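PDB 3WZ2: proteasome assembly chaperone family protein from Pyrococcus furiosus DSM 3638, which probably takes part in proteasome assembly or activation, as an archaeal homolog of the eukaryotic proteasome-assembly chaperones. Local coordinates for residues G179-D184 / P188-N193; L55-M60 / P70-Y75; E111-L116 / G161-E166; D86-P91 / E230-K235. One frame throughout, in Å; residues are numbered along the deposited sequence.

Overall arrangement
Contacts 1, 2 and 3 all rest on the same mixed beta sheet. Contacts 1 and 3 use the neighbouring strands 174-181 and 112-120, with centres 19 Å apart, while contact 2 sits across the chain's centre from contact 1, about 26 Å between centres. Contact 4 brings the C-terminal helix back to the loop 86-91. It meets contact 2 directly: Arg-73 NH1 forms a salt bridge to Asp-86 OD2 at 2.7 Å, and Leu-72 CD2 packs 3.5 Å from Leu-89 CD1. Its helix segment also brushes contact 1, where Gly-183 O lies 3.9 Å from Glu-230 OE2. Contact 3 touches none of the others, the nearest atoms of contact 1 being about 6 Å away.

Contact 1. Residues G179-D184 / P188-N193; sequences GETFGD and PRAAAN
Glu-180 and Thr-181, the last two residues of strand 174-181, run past the first turn of helix 188-202 at Ala-190, and the chain needs just three intervening residues to turn from strand into helix. The backbone comes close here: the carbonyl oxygen of Glu-180 lies 3.4 Å from Ala-190 CB. One residue earlier, Gly-179 has no side chain; a CB built there would sit only 3.3 Å from Ala-190 O. Inside the helix, Ala-192 N bonds to Pro-188 O and Asn-193 N to Arg-189 O, so the regular turn is already set at its first residues.

This is a strand-to-helix connection in the alpha/beta core of the PAC2 domain. Strand 174-181 lies between strands 112-120 and 130-134, and the helix returns over one face of that sheet. Val-32 of helix 32-43 touches both Thr-181 and Ala-190.

The methyl of Ala-190 points at the strand and meets Thr-181 CB at 4.0 Å. Thr-181 has OG1 anti to its backbone nitrogen (chi1 -173°), and the hydroxyl hydrogen-bonds to Asp-187 OD2; the other carboxylate oxygen, OD1, accepts from Ala-190 N, so a single aspartate ties strand end to helix start. A water bridges strand and helix. It donates to Glu-180 O at 2.8 Å and accepts from Asn-193 ND2 at 3.0 Å. The carboxylate of Glu-180 is engaged elsewhere, with Lys-125, Glu-129 N and Trp-131 NE1.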
loop_
_atom_site.group_PDB
_atom_site.type_symbol
_atom_site.label_atom_id
_atom_site.label_comp_id
_atom_site.label_asym_id
_atom_site.label_seq_id
_atom_site.Cartn_x
_atom_site.Cartn_y
_atom_site.Cartn_z
ATOM N N GLY B 179 -0.303 35.903 -0.346
ATOM C CA GLY B 179 -1.342 36.726 -0.955
ATOM C C GLY B 179 -2.685 36.254 -0.502
ATOM O O GLY B 179 -3.080 35.118 -0.798
ATOM N N GLU B 180 -3.384 37.105 0.217
ATOM C CA GLU B 180 -4.813 36.899 0.461
ATOM C C GLU B 180 -5.562 36.671 -0.827
ATOM O O GLU B 180 -5.289 37.293 -1.874
ATOM C CB GLU B 180 -5.456 38.085 1.180
ATOM C CG GLU B 180 -4.977 38.288 2.599
ATOM C CD GLU B 180 -5.686 39.451 3.296
ATOM O OE1 GLU B 180 -6.264 40.298 2.569
ATOM O OE2 GLU B 180 -5.689 39.518 4.547
ATOM N N THR B 181 -6.478 35.723 -0.774
ATOM C CA THR B 181 -7.251 35.323 -1.958
ATOM C C THR B 181 -8.556 34.684 -1.477
ATOM O O THR B 181 -8.715 34.363 -0.278
ATOM C CB THR B 181 -6.425 34.384 -2.872
ATOM O OG1 THR B 181 -7.136 34.130 -4.099
ATOM C CG2 THR B 181 -6.112 33.057 -2.195
ATOM N N PHE B 182 -9.483 34.486 -2.394
ATOM C CA PHE B 182 -10.787 33.890 -2.072
ATOM C C PHE B 182 -10.583 32.572 -1.351
ATOM O O PHE B 182 -11.114 32.337 -0.269
ATOM C CB PHE B 182 -11.586 33.635 -3.348
ATOM C CG PHE B 182 -11.753 34.850 -4.219
ATOM C CD1 PHE B 182 -10.821 35.167 -5.217
ATOM C CD2 PHE B 182 -12.856 35.678 -4.052
ATOM C CE1 PHE B 182 -10.986 36.288 -6.032
ATOM C CE2 PHE B 182 -13.021 36.796 -4.856
ATOM C CZ PHE B 182 -12.096 37.099 -5.849
ATOM N N GLY B 183 -9.821 31.694 -1.978
ATOM C CA GLY B 183 -9.581 30.362 -1.424
ATOM C C GLY B 183 -9.985 29.225 -2.335
ATOM O O GLY B 183 -9.666 28.076 -2.069
ATOM N N ASP B 184 -10.673 29.528 -3.424
ATOM C CA ASP B 184 -11.325 28.463 -4.176
ATOM C C ASP B 184 -11.394 28.752 -5.649
ATOM O O ASP B 184 -12.191 28.178 -6.379
ATOM C CB ASP B 184 -12.684 28.099 -3.544
ATOM C CG ASP B 184 -13.580 29.295 -3.219
ATOM O OD1 ASP B 184 -14.635 29.041 -2.602
ATOM O OD2 ASP B 184 -13.259 30.450 -3.562
ATOM N N PRO B 188 -4.880 35.221 -10.273
ATOM C CA PRO B 188 -3.704 35.934 -10.774
ATOM C C PRO B 188 -3.516 37.326 -10.174
ATOM O O PRO B 188 -2.390 37.859 -10.203
ATOM C CB PRO B 188 -3.939 36.027 -12.292
ATOM C CG PRO B 188 -5.345 35.631 -12.509
ATOM C CD PRO B 188 -5.822 34.856 -11.328
ATOM N N ARG B 189 -4.574 37.911 -9.641
ATOM C CA ARG B 189 -4.454 39.237 -9.030
ATOM C C ARG B 189 -3.765 39.193 -7.700
ATOM O O ARG B 189 -2.932 40.031 -7.439
ATOM C CB ARG B 189 -5.815 39.891 -8.870
ATOM C CG ARG B 189 -6.360 40.260 -10.235
ATOM C CD ARG B 189 -7.750 40.829 -10.187
ATOM N NE ARG B 189 -8.385 40.376 -11.415
ATOM C CZ ARG B 189 -8.307 40.986 -12.593
ATOM N NH1 ARG B 189 -7.662 42.142 -12.739
ATOM N NH2 ARG B 189 -8.930 40.434 -13.621
ATOM N N ALA B 190 -4.062 38.179 -6.903
ATOM C CA ALA B 190 -3.279 37.887 -5.730
ATOM C C ALA B 190 -1.842 37.551 -6.068
ATOM O O ALA B 190 -0.928 38.055 -5.424
ATOM C CB ALA B 190 -3.909 36.748 -4.924
ATOM N N ALA B 191 -1.626 36.800 -7.144
ATOM C CA ALA B 191 -0.270 36.535 -7.599
ATOM C C ALA B 191 0.478 37.825 -7.887
ATOM O O ALA B 191 1.639 38.002 -7.526
ATOM C CB ALA B 191 -0.258 35.625 -8.798
ATOM N N ALA B 192 -0.185 38.734 -8.561
ATOM C CA ALA B 192 0.410 40.022 -8.898
ATOM C C ALA B 192 0.760 40.789 -7.651
ATOM O O ALA B 192 1.818 41.394 -7.600
ATOM C CB ALA B 192 -0.542 40.837 -9.770
ATOM N N ASN B 193 -0.129 40.789 -6.651
ATOM C CA ASN B 193 0.191 41.428 -5.381
ATOM C C ASN B 193 1.484 40.853 -4.761
ATOM O O ASN B 193 2.316 41.586 -4.223
ATOM C CB ASN B 193 -0.950 41.246 -4.365
ATOM C CG ASN B 193 -2.261 41.909 -4.803
ATOM O OD1 ASN B 193 -2.245 42.816 -5.604
ATOM N ND2 ASN B 193 -3.384 41.499 -4.195
HETATM O O HOH W 1 -3.313 39.260 -2.140
#

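Contact 2. Residues L55-M60 / P70-Y75; sequences LFIPPM and PPLRFY
Ile-57, in the loop after strand 47-53, and Met-60, the first residue of the small hairpin 60-64/67-69, close on Pro-71 and Leu-72, where the chain leaves that hairpin to rejoin the main sheet as strand 72-77. Pro-71 is the centre of the cluster. Its CG carbon is approached by Ile-57 CG2 at 3.8 Å and by Met-60 CG, also at 3.8 Å. The methionine sulfur follows the same ring, with SD 4.0 Å from Pro-71 CB. This is made possible by the first torsion of Met-60 (chi1 70°), which tucks CG between the backbone nitrogen and the carbonyl carbon. At the other end of the isoleucine, CD1 reaches Leu-72 CD2 at 4.1 Å. With an alanine in place of Met-60, CG and SD would be gone, and a gap would probably open beside the Pro-71 ring, leaving it Ile-57 as its partner in this loop.

Within 70-75, Arg-73 NH1 donates to Pro-70 O at 3.1 Å and also forms a salt bridge with Asp-86, while NE donates to Tyr-75 OH at 2.8 Å, nearly in the guanidinium plane. The backbone of Met-60 pairs in antiparallel fashion with a strand of the second subunit, whose Asn-95 also bonds Ile-57 O. No hydrogen bond joins the two segments, so between them the loop is held by apolar fit on a rigid ring, right beside a subunit interface.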
loop_
_atom_site.group_PDB
_atom_site.type_symbol
_atom_site.label_atom_id
_atom_site.label_comp_id
_atom_site.label_asym_id
_atom_site.label_seq_id
_atom_site.Cartn_x
_atom_site.Cartn_y
_atom_site.Cartn_z
ATOM N N LEU B 55 11.139 8.315 -9.489
ATOM C CA LEU B 55 10.226 7.291 -10.013
ATOM C C LEU B 55 8.802 7.551 -9.604
ATOM O O LEU B 55 7.890 6.994 -10.182
ATOM C CB LEU B 55 10.604 5.907 -9.502
ATOM C CG LEU B 55 12.003 5.419 -9.894
ATOM C CD1 LEU B 55 12.334 4.161 -9.078
ATOM C CD2 LEU B 55 12.107 5.160 -11.396
ATOM N N PHE B 56 8.600 8.360 -8.566
ATOM C CA PHE B 56 7.238 8.583 -8.074
ATOM C C PHE B 56 6.563 9.784 -8.722
ATOM O O PHE B 56 5.386 10.051 -8.468
ATOM C CB PHE B 56 7.262 8.680 -6.544
ATOM C CG PHE B 56 7.838 7.443 -5.885
ATOM C CD1 PHE B 56 9.154 7.409 -5.457
ATOM C CD2 PHE B 56 7.065 6.301 -5.749
ATOM C CE1 PHE B 56 9.684 6.267 -4.882
ATOM C CE2 PHE B 56 7.593 5.153 -5.183
ATOM C CZ PHE B 56 8.903 5.139 -4.752
ATOM N N ILE B 57 7.290 10.509 -9.560
ATOM C CA ILE B 57 6.682 11.541 -10.407
ATOM C C ILE B 57 6.146 10.861 -11.655
ATOM O O ILE B 57 6.865 10.137 -12.317
ATOM C CB ILE B 57 7.704 12.629 -10.785
ATOM C CG1 ILE B 57 8.075 13.440 -9.543
ATOM C CG2 ILE B 57 7.130 13.556 -11.859
ATOM C CD1 ILE B 57 9.315 14.276 -9.727
ATOM N N PRO B 58 4.867 11.051 -11.955
ATOM C CA PRO B 58 4.355 10.264 -13.073
ATOM C C PRO B 58 4.984 10.641 -14.419
ATOM O O PRO B 58 5.431 11.780 -14.594
ATOM C CB PRO B 58 2.840 10.533 -13.071
ATOM C CG PRO B 58 2.592 11.586 -12.076
ATOM C CD PRO B 58 3.822 11.773 -11.231
ATOM N N PRO B 59 5.100 9.674 -15.313
ATOM C CA PRO B 59 5.838 9.851 -16.585
ATOM C C PRO B 59 5.182 10.858 -17.533
ATOM O O PRO B 59 4.006 10.722 -17.842
ATOM C CB PRO B 59 5.803 8.451 -17.211
ATOM C CG PRO B 59 4.636 7.747 -16.572
ATOM C CD PRO B 59 4.488 8.335 -15.206
ATOM N N MET B 60 5.949 11.847 -17.973
ATOM C CA MET B 60 5.466 12.895 -18.888
ATOM C C MET B 60 6.606 13.808 -19.274
ATOM O O MET B 60 7.557 13.948 -18.512
ATOM C CB MET B 60 4.352 13.728 -18.262
ATOM C CG MET B 60 4.822 14.615 -17.152
ATOM S SD MET B 60 3.438 15.268 -16.240
ATOM C CE MET B 60 2.889 16.647 -17.197
ATOM N N PRO B 70 10.516 18.673 -17.903
ATOM C CA PRO B 70 9.892 17.849 -16.883
ATOM C C PRO B 70 8.950 18.670 -16.036
ATOM O O PRO B 70 9.016 19.889 -16.038
ATOM C CB PRO B 70 11.084 17.328 -16.076
ATOM C CG PRO B 70 12.079 18.414 -16.194
ATOM C CD PRO B 70 11.860 19.115 -17.498
ATOM N N PRO B 71 8.044 18.001 -15.337
ATOM C CA PRO B 71 6.992 18.707 -14.634
ATOM C C PRO B 71 7.443 19.414 -13.378
ATOM O O PRO B 71 6.750 20.331 -12.952
ATOM C CB PRO B 71 5.976 17.595 -14.295
ATOM C CG PRO B 71 6.748 16.340 -14.343
ATOM C CD PRO B 71 7.854 16.546 -15.331
ATOM N N LEU B 72 8.567 19.007 -12.780
ATOM C CA LEU B 72 9.115 19.711 -11.615
ATOM C C LEU B 72 10.471 20.257 -11.969
ATOM O O LEU B 72 11.397 19.500 -12.210
ATOM C CB LEU B 72 9.247 18.770 -10.420
ATOM C CG LEU B 72 8.043 18.736 -9.515
ATOM C CD1 LEU B 72 6.846 18.084 -10.193
ATOM C CD2 LEU B 72 8.386 17.994 -8.235
ATOM N N ARG B 73 10.557 21.562 -12.115
ATOM C CA ARG B 73 11.719 22.146 -12.736
ATOM C C ARG B 73 12.201 23.377 -11.966
ATOM O O ARG B 73 11.459 23.961 -11.182
ATOM C CB ARG B 73 11.511 22.467 -14.238
ATOM C CG ARG B 73 10.195 23.061 -14.577
ATOM C CD ARG B 73 9.928 23.130 -16.084
ATOM N NE ARG B 73 8.787 24.010 -16.243
ATOM C CZ ARG B 73 7.547 23.656 -16.019
ATOM N NH1 ARG B 73 7.255 22.404 -15.670
ATOM N NH2 ARG B 73 6.578 24.530 -16.203
ATOM N N PHE B 74 13.458 23.718 -12.209
ATOM C CA PHE B 74 14.116 24.888 -11.640
ATOM C C PHE B 74 14.594 25.782 -12.755
ATOM O O PHE B 74 15.237 25.318 -13.703
ATOM C CB PHE B 74 15.311 24.461 -10.800
ATOM C CG PHE B 74 14.938 23.545 -9.675
ATOM C CD1 PHE B 74 14.370 24.043 -8.527
ATOM C CD2 PHE B 74 15.133 22.171 -9.782
ATOM C CE1 PHE B 74 14.010 23.200 -7.494
ATOM C CE2 PHE B 74 14.771 21.322 -8.742
ATOM C CZ PHE B 74 14.189 21.842 -7.601
ATOM N N TYR B 75 14.262 27.069 -12.643
ATOM C CA TYR B 75 14.745 28.087 -13.543
ATOM C C TYR B 75 15.749 28.945 -12.833
ATOM O O TYR B 75 15.710 29.084 -11.606
ATOM C CB TYR B 75 13.581 28.942 -14.021
ATOM C CG TYR B 75 12.615 28.223 -14.924
ATOM C CD1 TYR B 75 12.866 28.116 -16.290
ATOM C CD2 TYR B 75 11.479 27.651 -14.430
ATOM C CE1 TYR B 75 12.003 27.455 -17.136
ATOM C CE2 TYR B 75 10.591 26.983 -15.269
ATOM C CZ TYR B 75 10.874 26.887 -16.618
ATOM O OH TYR B 75 9.992 26.235 -17.425
#

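Contact 3. Residues E111-L116 / G161-E166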
loop_
_atom_site.group_PDB
_atom_site.type_symbol
_atom_site.label_atom_id
_atom_site.label_comp_id
_atom_site.label_asym_id
_atom_site.label_seq_id
_atom_site.Cartn_x
_atom_site.Cartn_y
_atom_site.Cartn_z
ATOM N N GLU B 111 21.497 32.438 0.304
ATOM C CA GLU B 111 21.282 33.694 1.009
ATOM C C GLU B 111 19.837 33.841 1.522
ATOM O O GLU B 111 19.608 34.339 2.610
ATOM C CB GLU B 111 21.624 34.820 0.037
ATOM C CG GLU B 111 21.641 36.214 0.615
ATOM C CD GLU B 111 21.759 37.274 -0.487
ATOM O OE1 GLU B 111 22.584 37.065 -1.419
ATOM O OE2 GLU B 111 21.022 38.297 -0.415
ATOM N N LYS B 112 18.865 33.416 0.718
ATOM C CA LYS B 112 17.449 33.527 1.066
ATOM C C LYS B 112 16.643 32.371 0.480
ATOM O O LYS B 112 16.900 31.927 -0.620
ATOM C CB LYS B 112 16.840 34.831 0.535
ATOM C CG LYS B 112 17.346 36.073 1.202
ATOM C CD LYS B 112 16.619 37.306 0.717
ATOM C CE LYS B 112 17.403 38.581 1.008
ATOM N NZ LYS B 112 16.723 39.422 2.017
ATOM N N VAL B 113 15.629 31.948 1.221
ATOM C CA VAL B 113 14.669 30.984 0.782
ATOM C C VAL B 113 13.313 31.616 0.930
ATOM O O VAL B 113 12.867 31.880 2.034
ATOM C CB VAL B 113 14.772 29.704 1.632
ATOM C CG1 VAL B 113 13.938 28.593 1.038
ATOM C CG2 VAL B 113 16.224 29.255 1.732
ATOM N N ILE B 114 12.624 31.830 -0.183
ATOM C CA ILE B 114 11.387 32.595 -0.181
ATOM C C ILE B 114 10.313 31.740 -0.827
ATOM O O ILE B 114 10.415 31.381 -1.991
ATOM C CB ILE B 114 11.547 33.902 -0.985
ATOM C CG1 ILE B 114 12.637 34.776 -0.398
ATOM C CG2 ILE B 114 10.251 34.689 -0.972
ATOM C CD1 ILE B 114 13.137 35.881 -1.315
ATOM N N SER B 115 9.257 31.448 -0.087
ATOM C CA SER B 115 8.096 30.785 -0.658
ATOM C C SER B 115 6.989 31.783 -0.969
ATOM O O SER B 115 6.761 32.727 -0.238
ATOM C CB SER B 115 7.586 29.702 0.327
ATOM O OG SER B 115 8.549 28.673 0.473
ATOM N N LEU B 116 6.343 31.574 -2.099
ATOM C CA LEU B 116 5.223 32.361 -2.532
ATOM C C LEU B 116 3.971 31.523 -2.398
ATOM O O LEU B 116 3.892 30.429 -2.954
ATOM C CB LEU B 116 5.402 32.740 -3.998
ATOM C CG LEU B 116 6.737 33.363 -4.330
ATOM C CD1 LEU B 116 6.719 33.738 -5.791
ATOM C CD2 LEU B 116 7.011 34.574 -3.450
ATOM N N GLY B 161 4.930 25.778 3.675
ATOM C CA GLY B 161 5.050 25.564 5.136
ATOM C C GLY B 161 6.267 24.746 5.534
ATOM O O GLY B 161 6.937 25.035 6.510
ATOM N N LYS B 162 6.539 23.689 4.782
ATOM C CA LYS B 162 7.618 22.780 5.130
ATOM C C LYS B 162 8.956 23.443 4.948
ATOM O O LYS B 162 9.805 23.352 5.797
ATOM C CB LYS B 162 7.570 21.482 4.298
ATOM C CG LYS B 162 8.493 20.380 4.841
ATOM C CD LYS B 162 7.947 19.850 6.165
ATOM C CE LYS B 162 8.924 19.038 6.978
ATOM N NZ LYS B 162 9.182 17.727 6.359
ATOM N N LEU B 163 9.118 24.129 3.831
ATOM C CA LEU B 163 10.369 24.827 3.554
ATOM C C LEU B 163 10.643 25.908 4.550
ATOM O O LEU B 163 11.764 26.073 5.012
ATOM C CB LEU B 163 10.323 25.496 2.194
ATOM C CG LEU B 163 11.365 25.359 1.136
ATOM C CD1 LEU B 163 12.088 24.058 1.313
ATOM C CD2 LEU B 163 10.799 25.583 -0.269
ATOM N N LEU B 164 9.629 26.695 4.859
ATOM C CA LEU B 164 9.803 27.738 5.870
ATOM C C LEU B 164 10.491 27.138 7.097
ATOM O O LEU B 164 11.497 27.658 7.578
ATOM C CB LEU B 164 8.452 28.322 6.259
ATOM C CG LEU B 164 8.400 29.308 7.412
ATOM C CD1 LEU B 164 9.212 30.536 7.070
ATOM C CD2 LEU B 164 6.964 29.662 7.734
ATOM N N TRP B 165 9.948 26.024 7.582
ATOM C CA TRP B 165 10.402 25.421 8.837
ATOM C C TRP B 165 11.794 24.775 8.608
ATOM O O TRP B 165 12.743 25.053 9.360
ATOM C CB TRP B 165 9.380 24.406 9.363
ATOM C CG TRP B 165 9.907 23.581 10.558
ATOM C CD1 TRP B 165 10.299 22.278 10.544
ATOM C CD2 TRP B 165 10.096 24.041 11.885
ATOM N NE1 TRP B 165 10.724 21.902 11.779
ATOM C CE2 TRP B 165 10.625 22.971 12.627
ATOM C CE3 TRP B 165 9.869 25.250 12.519
ATOM C CZ2 TRP B 165 10.907 23.069 13.990
ATOM C CZ3 TRP B 165 10.155 25.362 13.886
ATOM C CH2 TRP B 165 10.687 24.285 14.604
ATOM N N GLU B 166 11.907 23.936 7.581
ATOM C CA GLU B 166 13.129 23.141 7.410
ATOM C C GLU B 166 14.329 23.982 7.032
ATOM O O GLU B 166 15.428 23.782 7.566
ATOM C CB GLU B 166 12.946 22.023 6.405
ATOM C CG GLU B 166 12.044 20.881 6.907
ATOM C CD GLU B 166 12.609 20.126 8.119
ATOM O OE1 GLU B 166 13.849 19.957 8.162
ATOM O OE2 GLU B 166 11.824 19.748 9.065
#
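Leu-163 is the side chain that helix 158-169 sets against strand 112-120, where it meets two residues two positions apart, Val-113 and Ser-115. Both point at the helix from the same face of the strand. Val-113 has CG1 anti to the backbone nitrogen (chi1 -170°), which presents that methyl to Leu-163 CG at 4.1 Å; the two side chains cross at about a right angle. Leu-163 itself stands away from the staggered positions at both torsions (chi1 -129°, chi2 26°), and in this pose its CD2 methyl lies 3.9 Å from Ser-115 OG. Its CB is nearly as close to the same oxygen. On the serine, OG is turned beside the backbone nitrogen, anti to the carbonyl carbon, and its hydrogen bond goes to Glu-24 OE1 on the adjacent strand 21-24.

Helix 91-107 completes the layer, Val-102 touching Leu-163 and Leu-105 touching Val-113. On the reverse face of the strand, Ile-114 and Leu-116 pack on helix 188-202, so the sheet here is sandwiched between helices. The helix's Trp-165 meets Tyr-51 of the third subunit edge-to-face. Across the contact itself the chemistry is wholly van der Waals: a buried hydroxyl can lie against leucine carbons, its hydrogen bond being made to the glutamate of the adjacent strand.

Contact 4. Residues D86-P91 / E230-K235; sequences DIFLPP and EEARRK
Phe-88, on the loop between strand 80-85 and helix 91-107, reaches out to Ala-232 and Arg-233 of the C-terminal helix. Its ring is carried toward that helix with CG anti to the backbone nitrogen (chi1 -178°). Glu-230 comes first on the helix; it does not touch the loop, but its OE1 forms a 3.0 Å salt bridge with Arg-233 NH1, one turn on. Next in line to make contact is Ala-232, whose methyl faces the loop and lies 4.2 Å from Phe-88 CD2. Arg-233 then crosses the phenylalanine at a slant, bent at its third torsion (chi3 -58°), and brings NH2 to 4.0 Å from Phe-88 CE1. Guanidinium and ring planes stand 74° apart, so they are far from stacked; the Glu-230 bridge probably limits how the arginine can swing. Arg-234 N bonds to Glu-230 O at 3.2 Å, and Lys-235 N makes a weak bond to Glu-231 O, continuing the helix to its end.

This surface contact lays helix 223-235, part of a predicted coiled coil, against the PAC2 core. Pro-27 also touches Phe-88, while Leu-89 turns inward to Val-94 and Ile-97 of helix 91-107; Pro-91, at that helix's start, packs on Met-236 and on Pro-59 of the third subunit.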
loop_
_atom_site.group_PDB
_atom_site.type_symbol
_atom_site.label_atom_id
_atom_site.label_comp_id
_atom_site.label_asym_id
_atom_site.label_seq_id
_atom_site.Cartn_x
_atom_site.Cartn_y
_atom_site.Cartn_z
ATOM N N ASP B 86 4.195 21.500 -12.005
ATOM C CA ASP B 86 2.938 21.439 -12.710
ATOM C C ASP B 86 1.993 20.330 -12.253
ATOM O O ASP B 86 0.902 20.218 -12.783
ATOM C CB ASP B 86 3.203 21.365 -14.214
ATOM C CG ASP B 86 3.664 22.726 -14.788
ATOM O OD1 ASP B 86 3.145 23.762 -14.341
ATOM O OD2 ASP B 86 4.575 22.766 -15.646
ATOM N N ILE B 87 2.367 19.575 -11.226
ATOM C CA ILE B 87 1.505 18.537 -10.668
ATOM C C ILE B 87 1.452 18.737 -9.151
ATOM O O ILE B 87 2.369 19.312 -8.564
ATOM C CB ILE B 87 2.017 17.133 -11.053
ATOM C CG1 ILE B 87 3.482 17.005 -10.717
ATOM C CG2 ILE B 87 1.897 16.950 -12.558
ATOM C CD1 ILE B 87 4.005 15.594 -10.848
ATOM N N PHE B 88 0.366 18.321 -8.523
ATOM C CA PHE B 88 0.204 18.531 -7.069
ATOM C C PHE B 88 0.471 17.160 -6.497
ATOM O O PHE B 88 -0.205 16.218 -6.819
ATOM C CB PHE B 88 -1.184 19.130 -6.651
ATOM C CG PHE B 88 -1.346 19.391 -5.129
ATOM C CD1 PHE B 88 -1.094 20.656 -4.567
ATOM C CD2 PHE B 88 -1.809 18.375 -4.265
ATOM C CE1 PHE B 88 -1.267 20.883 -3.196
ATOM C CE2 PHE B 88 -1.971 18.600 -2.900
ATOM C CZ PHE B 88 -1.693 19.850 -2.362
ATOM N N LEU B 89 1.505 17.075 -5.684
ATOM C CA LEU B 89 2.122 15.835 -5.327
ATOM C C LEU B 89 1.654 15.395 -3.955
ATOM O O LEU B 89 1.194 16.195 -3.171
ATOM C CB LEU B 89 3.637 16.012 -5.334
ATOM C CG LEU B 89 4.246 16.120 -6.739
ATOM C CD1 LEU B 89 5.734 16.252 -6.657
ATOM C CD2 LEU B 89 3.896 14.899 -7.597
ATOM N N PRO B 90 1.780 14.110 -3.661
ATOM C CA PRO B 90 1.363 13.644 -2.343
ATOM C C PRO B 90 2.331 14.047 -1.231
ATOM O O PRO B 90 3.500 14.346 -1.514
ATOM C CB PRO B 90 1.324 12.112 -2.497
ATOM C CG PRO B 90 2.172 11.817 -3.689
ATOM C CD PRO B 90 2.052 13.010 -4.596
ATOM N N PRO B 91 1.837 14.077 0.019
ATOM C CA PRO B 91 2.494 14.714 1.138
ATOM C C PRO B 91 3.886 14.164 1.438
ATOM O O PRO B 91 4.818 14.940 1.659
ATOM C CB PRO B 91 1.559 14.422 2.330
ATOM C CG PRO B 91 0.475 13.534 1.806
ATOM C CD PRO B 91 0.436 13.728 0.334
ATOM N N GLU B 230 -7.712 20.640 -6.053
ATOM C CA GLU B 230 -8.657 20.546 -4.920
ATOM C C GLU B 230 -9.122 19.111 -4.696
ATOM O O GLU B 230 -9.248 18.665 -3.553
ATOM C CB GLU B 230 -9.878 21.456 -5.128
ATOM C CG GLU B 230 -9.554 22.945 -5.110
ATOM C CD GLU B 230 -9.481 23.542 -3.716
ATOM O OE1 GLU B 230 -8.617 23.135 -2.898
ATOM O OE2 GLU B 230 -10.309 24.438 -3.447
ATOM N N GLU B 231 -9.356 18.388 -5.785
ATOM C CA GLU B 231 -9.692 16.967 -5.687
ATOM C C GLU B 231 -8.587 16.176 -4.980
ATOM O O GLU B 231 -8.852 15.477 -3.991
ATOM C CB GLU B 231 -10.061 16.365 -7.052
ATOM C CG GLU B 231 -11.553 16.458 -7.288
ATOM C CD GLU B 231 -12.058 15.569 -8.402
ATOM O OE1 GLU B 231 -12.374 14.391 -8.122
ATOM O OE2 GLU B 231 -12.140 16.051 -9.551
ATOM N N ALA B 232 -7.353 16.353 -5.440
ATOM C CA ALA B 232 -6.210 15.704 -4.820
ATOM C C ALA B 232 -6.029 16.086 -3.335
ATOM O O ALA B 232 -5.638 15.251 -2.540
ATOM C CB ALA B 232 -4.940 15.995 -5.605
ATOM N N ARG B 233 -6.326 17.326 -2.965
ATOM C CA ARG B 233 -6.196 17.767 -1.577
ATOM C C ARG B 233 -7.146 17.030 -0.625
ATOM O O ARG B 233 -6.744 16.690 0.493
ATOM C CB ARG B 233 -6.427 19.270 -1.462
ATOM C CG ARG B 233 -6.617 19.825 -0.056
ATOM C CD ARG B 233 -6.603 21.335 -0.106
ATOM N NE ARG B 233 -5.355 21.850 -0.683
ATOM C CZ ARG B 233 -5.207 23.047 -1.259
ATOM N NH1 ARG B 233 -6.226 23.903 -1.340
ATOM N NH2 ARG B 233 -4.027 23.396 -1.755
ATOM N N ARG B 234 -8.382 16.813 -1.089
ATOM C CA ARG B 234 -9.458 16.100 -0.368
ATOM C C ARG B 234 -9.155 14.632 -0.076
ATOM O O ARG B 234 -9.614 14.099 0.929
ATOM C CB ARG B 234 -10.753 16.125 -1.188
ATOM C CG ARG B 234 -11.451 17.475 -1.205
ATOM C CD ARG B 234 -12.672 17.508 -2.124
ATOM N NE ARG B 234 -12.957 18.890 -2.541
ATOM C CZ ARG B 234 -13.105 19.322 -3.803
ATOM N NH1 ARG B 234 -13.015 18.506 -4.858
ATOM N NH2 ARG B 234 -13.346 20.616 -4.013
ATOM N N LYS B 235 -8.439 13.967 -0.979
ATOM C CA LYS B 235 -7.933 12.620 -0.705
ATOM C C LYS B 235 -6.867 12.598 0.414
ATOM O O LYS B 235 -6.817 11.644 1.192
ATOM C CB LYS B 235 -7.360 11.989 -1.977
ATOM C CG LYS B 235 -8.344 11.839 -3.129
ATOM C CD LYS B 235 -7.593 11.461 -4.399
ATOM C CE LYS B 235 -8.510 10.890 -5.465
ATOM N NZ LYS B 235 -7.779 10.709 -6.753
#